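Long-range contacts in protein CT_858 (Chlamydia trachomatis, PDB 3DOR), which probably acts as a serine-type endopeptidase, a secreted chlamydial protease whose mature form is a dimer: residues Glu109-Asp120 / Thr166-Thr177; Asn254-Leu262 / Arg297-Glu307. All coordinates share one frame; numbering follows the deposited sequence.

Contact 1: residues Glu109-Asp120 / Thr166-Thr177; sequences EIRVGDELLEVD and TTLKIRRPFGTT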
loop_
_atom_site.group_PDB
_atom_site.type_symbol
_atom_site.label_atom_id
_atom_site.label_comp_id
_atom_site.label_asym_id
_atom_site.label_seq_id
_atom_site.Cartn_x
_atom_site.Cartn_y
_atom_site.Cartn_z
ATOM N N GLU B 109 -14.639 -34.696 26.513
ATOM C CA GLU B 109 -14.652 -36.055 25.966
ATOM C C GLU B 109 -13.638 -36.463 24.910
ATOM O O GLU B 109 -13.034 -37.527 25.012
ATOM C CB GLU B 109 -16.039 -36.375 25.421
ATOM C CG GLU B 109 -17.083 -36.609 26.479
ATOM C CD GLU B 109 -18.381 -37.114 25.888
ATOM O OE1 GLU B 109 -18.342 -38.127 25.150
ATOM O OE2 GLU B 109 -19.435 -36.502 26.158
ATOM N N ILE B 110 -13.483 -35.643 23.879
ATOM C CA ILE B 110 -12.549 -35.945 22.803
ATOM C C ILE B 110 -11.102 -35.992 23.290
ATOM O O ILE B 110 -10.646 -35.093 23.990
ATOM C CB ILE B 110 -12.682 -34.907 21.672
ATOM C CG1 ILE B 110 -14.108 -34.961 21.113
ATOM C CG2 ILE B 110 -11.641 -35.169 20.576
ATOM C CD1 ILE B 110 -14.462 -33.839 20.157
ATOM N N ARG B 111 -10.395 -37.062 22.935
ATOM C CA ARG B 111 -8.990 -37.221 23.315
ATOM C C ARG B 111 -8.102 -37.217 22.081
ATOM O O ARG B 111 -8.547 -37.540 20.973
ATOM C CB ARG B 111 -8.730 -38.561 24.011
ATOM C CG ARG B 111 -9.509 -38.873 25.267
ATOM C CD ARG B 111 -8.898 -40.121 25.904
ATOM N NE ARG B 111 -9.891 -40.947 26.582
ATOM C CZ ARG B 111 -10.531 -41.967 26.017
ATOM N NH1 ARG B 111 -10.292 -42.307 24.760
ATOM N NH2 ARG B 111 -11.422 -42.645 26.713
ATOM N N VAL B 112 -6.836 -36.864 22.277
ATOM C CA VAL B 112 -5.874 -36.900 21.183
ATOM C C VAL B 112 -5.819 -38.380 20.829
ATOM O O VAL B 112 -5.763 -39.224 21.721
ATOM C CB VAL B 112 -4.471 -36.453 21.654
ATOM C CG1 VAL B 112 -3.413 -36.890 20.648
ATOM C CG2 VAL B 112 -4.447 -34.954 21.849
ATOM N N GLY B 113 -5.848 -38.703 19.544
ATOM C CA GLY B 113 -5.800 -40.097 19.151
ATOM C C GLY B 113 -7.137 -40.624 18.650
ATOM O O GLY B 113 -7.188 -41.683 18.018
ATOM N N ASP B 114 -8.213 -39.900 18.952
ATOM C CA ASP B 114 -9.559 -40.272 18.512
ATOM C C ASP B 114 -9.613 -40.102 17.007
ATOM O O ASP B 114 -8.960 -39.208 16.450
ATOM C CB ASP B 114 -10.614 -39.337 19.109
ATOM C CG ASP B 114 -10.843 -39.560 20.583
ATOM O OD1 ASP B 114 -11.457 -38.666 21.212
ATOM O OD2 ASP B 114 -10.421 -40.611 21.110
ATOM N N GLU B 115 -10.400 -40.942 16.346
ATOM C CA GLU B 115 -10.548 -40.835 14.906
ATOM C C GLU B 115 -11.847 -40.086 14.658
ATOM O O GLU B 115 -12.872 -40.400 15.271
ATOM C CB GLU B 115 -10.630 -42.216 14.244
ATOM C CG GLU B 115 -10.589 -42.124 12.723
ATOM C CD GLU B 115 -10.938 -43.427 12.011
ATOM O OE1 GLU B 115 -10.945 -44.497 12.655
ATOM O OE2 GLU B 115 -11.197 -43.374 10.789
ATOM N N LEU B 116 -11.803 -39.086 13.782
ATOM C CA LEU B 116 -12.995 -38.323 13.455
ATOM C C LEU B 116 -13.715 -39.091 12.356
ATOM O O LEU B 116 -13.142 -39.356 11.296
ATOM C CB LEU B 116 -12.634 -36.922 12.954
ATOM C CG LEU B 116 -13.817 -36.065 12.486
ATOM C CD1 LEU B 116 -14.855 -35.973 13.600
ATOM C CD2 LEU B 116 -13.332 -34.674 12.091
ATOM N N LEU B 117 -14.967 -39.452 12.612
ATOM C CA LEU B 117 -15.741 -40.206 11.634
ATOM C C LEU B 117 -16.762 -39.378 10.863
ATOM O O LEU B 117 -16.781 -39.394 9.631
ATOM C CB LEU B 117 -16.453 -41.376 12.321
ATOM C CG LEU B 117 -15.533 -42.446 12.922
ATOM C CD1 LEU B 117 -16.378 -43.506 13.617
ATOM C CD2 LEU B 117 -14.675 -43.080 11.821
ATOM N N GLU B 118 -17.603 -38.651 11.587
ATOM C CA GLU B 118 -18.648 -37.868 10.951
ATOM C C GLU B 118 -18.852 -36.504 11.596
ATOM O O GLU B 118 -18.368 -36.231 12.695
ATOM C CB GLU B 118 -19.984 -38.636 11.006
ATOM C CG GLU B 118 -19.876 -40.156 10.798
ATOM C CD GLU B 118 -21.216 -40.891 10.977
ATOM O OE1 GLU B 118 -21.987 -40.523 11.893
ATOM O OE2 GLU B 118 -21.490 -41.850 10.213
ATOM N N VAL B 119 -19.585 -35.657 10.883
ATOM C CA VAL B 119 -19.940 -34.325 11.345
ATOM C C VAL B 119 -21.423 -34.187 10.993
ATOM O O VAL B 119 -21.780 -34.007 9.829
ATOM C CB VAL B 119 -19.119 -33.235 10.625
ATOM C CG1 VAL B 119 -19.508 -31.859 11.143
ATOM C CG2 VAL B 119 -17.628 -33.478 10.843
ATOM N N ASP B 120 -22.279 -34.305 12.005
ATOM C CA ASP B 120 -23.730 -34.219 11.827
ATOM C C ASP B 120 -24.284 -35.367 10.997
ATOM O O ASP B 120 -25.165 -35.168 10.159
ATOM C CB ASP B 120 -24.130 -32.894 11.175
ATOM C CG ASP B 120 -23.930 -31.713 12.093
ATOM O OD1 ASP B 120 -24.259 -31.840 13.292
ATOM O OD2 ASP B 120 -23.456 -30.659 11.618
ATOM N N THR B 166 -23.207 -28.944 16.885
ATOM C CA THR B 166 -22.981 -29.907 15.824
ATOM C C THR B 166 -22.408 -31.152 16.493
ATOM O O THR B 166 -21.725 -31.056 17.509
ATOM C CB THR B 166 -21.992 -29.351 14.760
ATOM O OG1 THR B 166 -21.912 -30.263 13.661
ATOM C CG2 THR B 166 -20.604 -29.142 15.363
ATOM N N THR B 167 -22.688 -32.321 15.936
ATOM C CA THR B 167 -22.198 -33.547 16.540
ATOM C C THR B 167 -21.015 -34.147 15.806
ATOM O O THR B 167 -21.033 -34.304 14.588
ATOM C CB THR B 167 -23.315 -34.597 16.625
ATOM O OG1 THR B 167 -24.380 -34.080 17.428
ATOM C CG2 THR B 167 -22.802 -35.882 17.251
ATOM N N LEU B 168 -19.983 -34.487 16.567
ATOM C CA LEU B 168 -18.788 -35.086 16.000
ATOM C C LEU B 168 -18.781 -36.562 16.373
ATOM O O LEU B 168 -18.775 -36.902 17.555
ATOM C CB LEU B 168 -17.538 -34.412 16.568
ATOM C CG LEU B 168 -17.444 -32.888 16.453
ATOM C CD1 LEU B 168 -16.150 -32.415 17.095
ATOM C CD2 LEU B 168 -17.496 -32.473 14.996
ATOM N N LYS B 169 -18.813 -37.439 15.375
ATOM C CA LYS B 169 -18.772 -38.860 15.669
ATOM C C LYS B 169 -17.312 -39.290 15.599
ATOM O O LYS B 169 -16.646 -39.111 14.579
ATOM C CB LYS B 169 -19.593 -39.671 14.668
ATOM C CG LYS B 169 -19.689 -41.140 15.062
ATOM C CD LYS B 169 -20.471 -41.970 14.043
ATOM C CE LYS B 169 -20.620 -43.409 14.524
ATOM N NZ LYS B 169 -21.456 -44.241 13.610
ATOM N N ILE B 170 -16.824 -39.865 16.686
ATOM C CA ILE B 170 -15.441 -40.297 16.759
ATOM C C ILE B 170 -15.331 -41.768 17.142
ATOM O O ILE B 170 -16.297 -42.378 17.611
ATOM C CB ILE B 170 -14.706 -39.490 17.830
ATOM C CG1 ILE B 170 -15.332 -39.792 19.198
ATOM C CG2 ILE B 170 -14.830 -38.001 17.533
ATOM C CD1 ILE B 170 -14.556 -39.270 20.379
ATOM N N ARG B 171 -14.154 -42.341 16.924
ATOM C CA ARG B 171 -13.920 -43.715 17.331
ATOM C C ARG B 171 -12.684 -43.735 18.208
ATOM O O ARG B 171 -11.664 -43.145 17.865
ATOM C CB ARG B 171 -13.708 -44.652 16.142
ATOM C CG ARG B 171 -13.249 -46.041 16.603
ATOM C CD ARG B 171 -13.675 -47.148 15.666
ATOM N NE ARG B 171 -13.198 -46.913 14.315
ATOM C CZ ARG B 171 -13.973 -46.978 13.240
ATOM N NH1 ARG B 171 -15.264 -47.277 13.380
ATOM N NH2 ARG B 171 -13.460 -46.727 12.036
ATOM N N ARG B 172 -12.786 -44.404 19.350
ATOM C CA ARG B 172 -11.670 -44.507 20.276
ATOM C C ARG B 172 -10.683 -45.499 19.706
ATOM O O ARG B 172 -11.044 -46.335 18.868
ATOM C CB ARG B 172 -12.138 -45.021 21.634
ATOM C CG ARG B 172 -13.207 -44.182 22.297
ATOM C CD ARG B 172 -12.771 -42.744 22.491
ATOM N NE ARG B 172 -13.595 -42.106 23.510
ATOM C CZ ARG B 172 -13.517 -40.827 23.856
ATOM N NH1 ARG B 172 -12.641 -40.024 23.256
ATOM N NH2 ARG B 172 -14.321 -40.355 24.805
ATOM N N PRO B 173 -9.422 -45.428 20.151
ATOM C CA PRO B 173 -8.440 -46.377 19.625
ATOM C C PRO B 173 -8.779 -47.828 19.963
ATOM O O PRO B 173 -8.388 -48.740 19.232
ATOM C CB PRO B 173 -7.118 -45.903 20.238
ATOM C CG PRO B 173 -7.530 -45.103 21.430
ATOM C CD PRO B 173 -8.775 -44.397 20.975
ATOM N N PHE B 174 -9.500 -48.049 21.061
ATOM C CA PHE B 174 -9.873 -49.412 21.406
ATOM C C PHE B 174 -11.096 -49.889 20.628
ATOM O O PHE B 174 -11.572 -51.002 20.838
ATOM C CB PHE B 174 -10.094 -49.577 22.916
ATOM C CG PHE B 174 -8.817 -49.774 23.689
ATOM C CD1 PHE B 174 -8.083 -48.685 24.142
ATOM C CD2 PHE B 174 -8.308 -51.047 23.895
ATOM C CE1 PHE B 174 -6.860 -48.864 24.783
ATOM C CE2 PHE B 174 -7.086 -51.236 24.536
ATOM C CZ PHE B 174 -6.361 -50.143 24.978
ATOM N N GLY B 175 -11.605 -49.042 19.735
ATOM C CA GLY B 175 -12.730 -49.446 18.906
ATOM C C GLY B 175 -14.120 -48.866 19.108
ATOM O O GLY B 175 -14.881 -48.764 18.147
ATOM N N THR B 176 -14.476 -48.491 20.330
ATOM C CA THR B 176 -15.812 -47.961 20.557
ATOM C C THR B 176 -16.034 -46.588 19.949
ATOM O O THR B 176 -15.103 -45.791 19.805
ATOM C CB THR B 176 -16.168 -47.937 22.067
ATOM O OG1 THR B 176 -17.179 -48.921 22.320
ATOM C CG2 THR B 176 -16.696 -46.573 22.497
ATOM N N THR B 177 -17.292 -46.337 19.599
ATOM C CA THR B 177 -17.739 -45.091 18.989
ATOM C C THR B 177 -18.415 -44.158 19.995
ATOM O O THR B 177 -19.095 -44.609 20.913
ATOM C CB THR B 177 -18.742 -45.394 17.847
ATOM O OG1 THR B 177 -18.030 -45.874 16.700
ATOM C CG2 THR B 177 -19.514 -44.158 17.469
HETATM O O HOH W 1 -8.633 -44.044 17.297
#
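T166 and D120 meet at one end of two strands of the PDZ domain, 115-119 and 166-171, paired antiparallel with a classic beta bulge where L117 and E118 both face K169. The T166 hydroxyl, set anti to its own backbone nitrogen (chi1 -174°), donates from OG1 to D120 OD2 at 2.6 Å, while T167 N donates to D120 OD1; both arrive from above the carboxylate plane. T167 OG1 turns instead to R181. L168 sends CD1 against I110 CD1, 3.8 Å away, on the apolar face that L116, V119 and I170 share. K169 O accepts from L117 N at 2.6 Å and from E118 N at 3.2 Å. On the other face E118 OE1 lies against K169 CD, its distance to K169 NZ, 4.1 Å, being beyond a salt bridge. I170 puts CD1 beside D114 OD1, and R171 makes a weak, long salt bridge from NH2 to E115 OE1. The like-charged R172 and R111 guanidiniums lie face to face, planes 32° apart, with D114 balancing R172: R172 NH1 is 2.7 Å from D114 OD1 and hydrogen-bonds D114 OD2 from the syn side (3.1 Å, 163°). R172 NH1 and NH2 together grip E109 O end-on, each at 3.1 Å.

Contact 2: residues Asn254-Leu262 / Arg297-Glu307; sequences NIGSTDGFL and RIPTYSWQDME. With SO4 (sulfate ion), chain M.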
loop_
_atom_site.group_PDB
_atom_site.type_symbol
_atom_site.label_atom_id
_atom_site.label_comp_id
_atom_site.label_asym_id
_atom_site.label_seq_id
_atom_site.Cartn_x
_atom_site.Cartn_y
_atom_site.Cartn_z
ATOM N N ASN B 254 0.324 -25.208 13.569
ATOM C CA ASN B 254 0.051 -23.996 12.795
ATOM C C ASN B 254 1.064 -23.774 11.668
ATOM O O ASN B 254 2.266 -23.946 11.860
ATOM C CB ASN B 254 0.111 -22.757 13.693
ATOM C CG ASN B 254 -1.163 -22.519 14.477
ATOM O OD1 ASN B 254 -1.604 -21.380 14.592
ATOM N ND2 ASN B 254 -1.745 -23.573 15.041
ATOM N N ILE B 255 0.580 -23.376 10.499
ATOM C CA ILE B 255 1.472 -23.080 9.394
ATOM C C ILE B 255 2.308 -21.880 9.861
ATOM O O ILE B 255 1.765 -20.920 10.399
ATOM C CB ILE B 255 0.670 -22.720 8.128
ATOM C CG1 ILE B 255 0.068 -24.002 7.525
ATOM C CG2 ILE B 255 1.559 -22.028 7.112
ATOM C CD1 ILE B 255 -0.791 -23.766 6.272
ATOM N N GLY B 256 3.625 -21.951 9.683
ATOM C CA GLY B 256 4.480 -20.861 10.121
ATOM C C GLY B 256 4.923 -20.963 11.574
ATOM O O GLY B 256 5.658 -20.107 12.065
ATOM N N SER B 257 4.482 -22.002 12.270
ATOM C CA SER B 257 4.860 -22.202 13.668
ATOM C C SER B 257 6.379 -22.333 13.821
ATOM O O SER B 257 7.025 -23.098 13.101
ATOM C CB SER B 257 4.179 -23.458 14.226
ATOM O OG SER B 257 4.879 -23.962 15.353
ATOM N N THR B 258 6.945 -21.593 14.770
ATOM C CA THR B 258 8.388 -21.630 14.996
ATOM C C THR B 258 8.906 -23.017 15.358
ATOM O O THR B 258 9.909 -23.475 14.812
ATOM C CB THR B 258 8.810 -20.630 16.115
ATOM O OG1 THR B 258 8.531 -19.300 15.683
ATOM C CG2 THR B 258 10.300 -20.731 16.411
ATOM N N ASP B 259 8.223 -23.692 16.273
ATOM C CA ASP B 259 8.663 -25.010 16.715
ATOM C C ASP B 259 8.179 -26.191 15.890
ATOM O O ASP B 259 8.812 -27.242 15.886
ATOM C CB ASP B 259 8.277 -25.229 18.183
ATOM C CG ASP B 259 9.175 -24.461 19.140
ATOM O OD1 ASP B 259 8.845 -24.369 20.342
ATOM O OD2 ASP B 259 10.221 -23.961 18.691
ATOM N N GLY B 260 7.068 -26.044 15.186
ATOM C CA GLY B 260 6.602 -27.182 14.414
ATOM C C GLY B 260 6.054 -28.238 15.357
ATOM O O GLY B 260 5.779 -27.957 16.536
ATOM N N PHE B 261 5.935 -29.465 14.868
ATOM C CA PHE B 261 5.345 -30.525 15.674
ATOM C C PHE B 261 6.189 -31.772 15.862
ATOM O O PHE B 261 5.735 -32.738 16.460
ATOM C CB PHE B 261 4.003 -30.910 15.051
ATOM C CG PHE B 261 4.107 -31.308 13.601
ATOM C CD1 PHE B 261 4.515 -32.588 13.242
ATOM C CD2 PHE B 261 3.816 -30.397 12.596
ATOM C CE1 PHE B 261 4.630 -32.954 11.901
ATOM C CE2 PHE B 261 3.929 -30.750 11.250
ATOM C CZ PHE B 261 4.337 -32.035 10.904
ATOM N N LEU B 262 7.413 -31.757 15.360
ATOM C CA LEU B 262 8.287 -32.911 15.497
ATOM C C LEU B 262 9.070 -32.934 16.815
ATOM O O LEU B 262 9.652 -31.924 17.231
ATOM C CB LEU B 262 9.270 -32.955 14.329
ATOM C CG LEU B 262 8.623 -32.988 12.941
ATOM C CD1 LEU B 262 9.694 -32.862 11.881
ATOM C CD2 LEU B 262 7.832 -34.292 12.774
ATOM N N ARG B 297 14.716 -25.814 12.236
ATOM C CA ARG B 297 13.415 -25.666 11.585
ATOM C C ARG B 297 13.332 -24.256 11.007
ATOM O O ARG B 297 13.637 -23.283 11.705
ATOM C CB ARG B 297 12.263 -25.891 12.580
ATOM C CG ARG B 297 10.876 -25.597 11.987
ATOM C CD ARG B 297 9.695 -25.959 12.912
ATOM N NE ARG B 297 8.477 -25.319 12.417
ATOM C CZ ARG B 297 7.896 -25.614 11.253
ATOM N NH1 ARG B 297 8.397 -26.557 10.463
ATOM N NH2 ARG B 297 6.855 -24.912 10.838
ATOM N N ILE B 298 12.985 -24.142 9.724
ATOM C CA ILE B 298 12.812 -22.828 9.090
ATOM C C ILE B 298 11.291 -22.761 9.029
ATOM O O ILE B 298 10.668 -23.453 8.226
ATOM C CB ILE B 298 13.420 -22.782 7.658
ATOM C CG1 ILE B 298 14.932 -22.997 7.718
ATOM C CG2 ILE B 298 13.127 -21.437 7.004
ATOM C CD1 ILE B 298 15.614 -22.996 6.337
ATOM N N PRO B 299 10.670 -21.929 9.881
ATOM C CA PRO B 299 9.212 -21.802 9.935
ATOM C C PRO B 299 8.505 -20.962 8.874
ATOM O O PRO B 299 7.369 -21.267 8.486
ATOM C CB PRO B 299 8.985 -21.280 11.353
ATOM C CG PRO B 299 10.113 -20.306 11.507
ATOM C CD PRO B 299 11.309 -21.016 10.853
ATOM N N THR B 300 9.162 -19.908 8.411
ATOM C CA THR B 300 8.572 -19.032 7.408
ATOM C C THR B 300 9.676 -18.257 6.713
ATOM O O THR B 300 10.791 -18.162 7.238
ATOM C CB THR B 300 7.620 -18.009 8.057
ATOM O OG1 THR B 300 7.158 -17.092 7.059
ATOM C CG2 THR B 300 8.345 -17.218 9.149
ATOM N N TYR B 301 9.376 -17.717 5.532
ATOM C CA TYR B 301 10.354 -16.922 4.816
ATOM C C TYR B 301 10.014 -15.436 4.873
ATOM O O TYR B 301 10.669 -14.608 4.242
ATOM C CB TYR B 301 10.530 -17.419 3.374
ATOM C CG TYR B 301 11.190 -18.790 3.331
ATOM C CD1 TYR B 301 10.431 -19.946 3.144
ATOM C CD2 TYR B 301 12.562 -18.939 3.562
ATOM C CE1 TYR B 301 11.015 -21.220 3.194
ATOM C CE2 TYR B 301 13.160 -20.220 3.613
ATOM C CZ TYR B 301 12.375 -21.349 3.433
ATOM O OH TYR B 301 12.920 -22.613 3.526
ATOM N N SER B 302 8.976 -15.090 5.620
ATOM C CA SER B 302 8.675 -13.677 5.796
ATOM C C SER B 302 9.232 -13.478 7.205
ATOM O O SER B 302 8.524 -13.588 8.208
ATOM C CB SER B 302 7.165 -13.392 5.712
ATOM O OG SER B 302 6.467 -13.939 6.800
ATOM N N TRP B 303 10.539 -13.240 7.260
ATOM C CA TRP B 303 11.256 -13.091 8.518
ATOM C C TRP B 303 10.615 -12.202 9.572
ATOM O O TRP B 303 10.732 -12.479 10.764
ATOM C CB TRP B 303 12.689 -12.612 8.254
ATOM C CG TRP B 303 12.778 -11.387 7.404
ATOM C CD1 TRP B 303 12.696 -11.318 6.037
ATOM C CD2 TRP B 303 12.996 -10.047 7.860
ATOM N NE1 TRP B 303 12.856 -10.014 5.617
ATOM C CE2 TRP B 303 13.040 -9.217 6.716
ATOM C CE3 TRP B 303 13.159 -9.470 9.125
ATOM C CZ2 TRP B 303 13.250 -7.837 6.803
ATOM C CZ3 TRP B 303 13.366 -8.096 9.210
ATOM C CH2 TRP B 303 13.408 -7.296 8.054
ATOM N N GLN B 304 9.938 -11.147 9.141
ATOM C CA GLN B 304 9.310 -10.222 10.074
ATOM C C GLN B 304 8.151 -10.833 10.867
ATOM O O GLN B 304 7.802 -10.342 11.938
ATOM C CB GLN B 304 8.847 -8.966 9.315
ATOM C CG GLN B 304 9.947 -8.362 8.433
ATOM C CD GLN B 304 9.638 -6.954 7.930
ATOM O OE1 GLN B 304 9.598 -5.992 8.705
ATOM N NE2 GLN B 304 9.426 -6.829 6.622
ATOM N N ASP B 305 7.560 -11.906 10.351
ATOM C CA ASP B 305 6.446 -12.556 11.032
ATOM C C ASP B 305 6.894 -13.674 11.962
ATOM O O ASP B 305 6.060 -14.398 12.499
ATOM C CB ASP B 305 5.437 -13.140 10.032
ATOM C CG ASP B 305 4.891 -12.102 9.062
ATOM O OD1 ASP B 305 4.761 -10.923 9.444
ATOM O OD2 ASP B 305 4.573 -12.479 7.914
ATOM N N MET B 306 8.200 -13.842 12.145
ATOM C CA MET B 306 8.668 -14.893 13.043
ATOM C C MET B 306 8.247 -14.626 14.484
ATOM O O MET B 306 8.313 -13.497 14.964
ATOM C CB MET B 306 10.192 -15.029 12.995
ATOM C CG MET B 306 10.726 -15.628 11.715
ATOM S SD MET B 306 12.454 -16.071 11.889
ATOM C CE MET B 306 12.321 -17.649 12.762
ATOM N N GLU B 307 7.815 -15.684 15.161
ATOM C CA GLU B 307 7.387 -15.622 16.554
ATOM C C GLU B 307 8.406 -14.891 17.421
ATOM O O GLU B 307 9.580 -15.246 17.429
ATOM C CB GLU B 307 7.219 -17.040 17.103
ATOM C CG GLU B 307 5.788 -17.520 17.264
ATOM C CD GLU B 307 5.697 -19.036 17.433
ATOM O OE1 GLU B 307 5.325 -19.725 16.454
ATOM O OE2 GLU B 307 6.007 -19.536 18.539
HETATM S S SO4 M . -3.322 -23.048 10.564
HETATM O O1 SO4 M . -3.486 -23.602 11.954
HETATM O O2 SO4 M . -3.466 -21.563 10.620
HETATM O O3 SO4 M . -1.974 -23.374 10.004
HETATM O O4 SO4 M . -4.386 -23.682 9.708
HETATM O O HOH W 2 7.766 -18.210 13.471
HETATM O O HOH W 3 3.340 -21.835 17.086
HETATM O O HOH W 4 12.315 -22.397 14.072
HETATM O O HOH W 5 10.507 -17.495 16.753
HETATM O O HOH W 6 6.140 -22.382 18.068
#
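R297 reaches across to the turn at S257 with its chain stretched out straight as far as NE, and it presents the guanidinium side-on to one carbonyl. R297 NE and NH2 both hydrogen-bond S257 O, at 2.7 and 2.9 Å, and that oxygen sits close to the guanidinium plane. NH2 comes in on a lone pair of it, whereas NE is tilted 21° from the carbonyl plane. G260 CA lies over one face of the guanidinium, and on the stem R297 CD rests 3.1 Å from T258 O. P299 packs its CB against S257 O, and its own carbonyl oxygen receives the CA-H of G256 almost straight on.

Further along the segment of R297, E307 crosses the T258 side chain obliquely. E307 OE1 accepts from T258 N at 3.0 Å in a nearly straight bond (176°), the donor standing 47° above the carboxylate plane. Waters fill in around this pair: one links G256 O, T258 OG1 and E307 N, and another joins D259 N to E307 OE2. Within the turn, S257 OG accepts from G260 N in an ST motif. I255 N donates to O3 of a sulfate, probably from the crystallisation liquor, at 2.6 Å.

R297 also donates from NH1 to T339 O and from NH2 to N340 O. Backbone carbonyls thus largely satisfy a buried cation, and these bonds tie the loop to the end of strand 290-297; the charge would probably polarise the S257 peptide.

How the contacts relate
Contact 1 closes before contact 2 opens, so the two follow one another in series along the chain. Their centres are about 30 Å apart, and their nearest atoms, about 11 Å apart, do not touch. They share no sheet: contact 1 belongs to the antiparallel sheet of the PDZ domain, out near the periphery of the chain at about 30 Å from its centre, whereas contact 2 lies about 11 Å from that centre, where strand 290-297 of the mixed sheet runs out into a loop. One contact therefore joins neighbouring strands within the PDZ domain, and the other fastens loops beside the S41-type peptidase core.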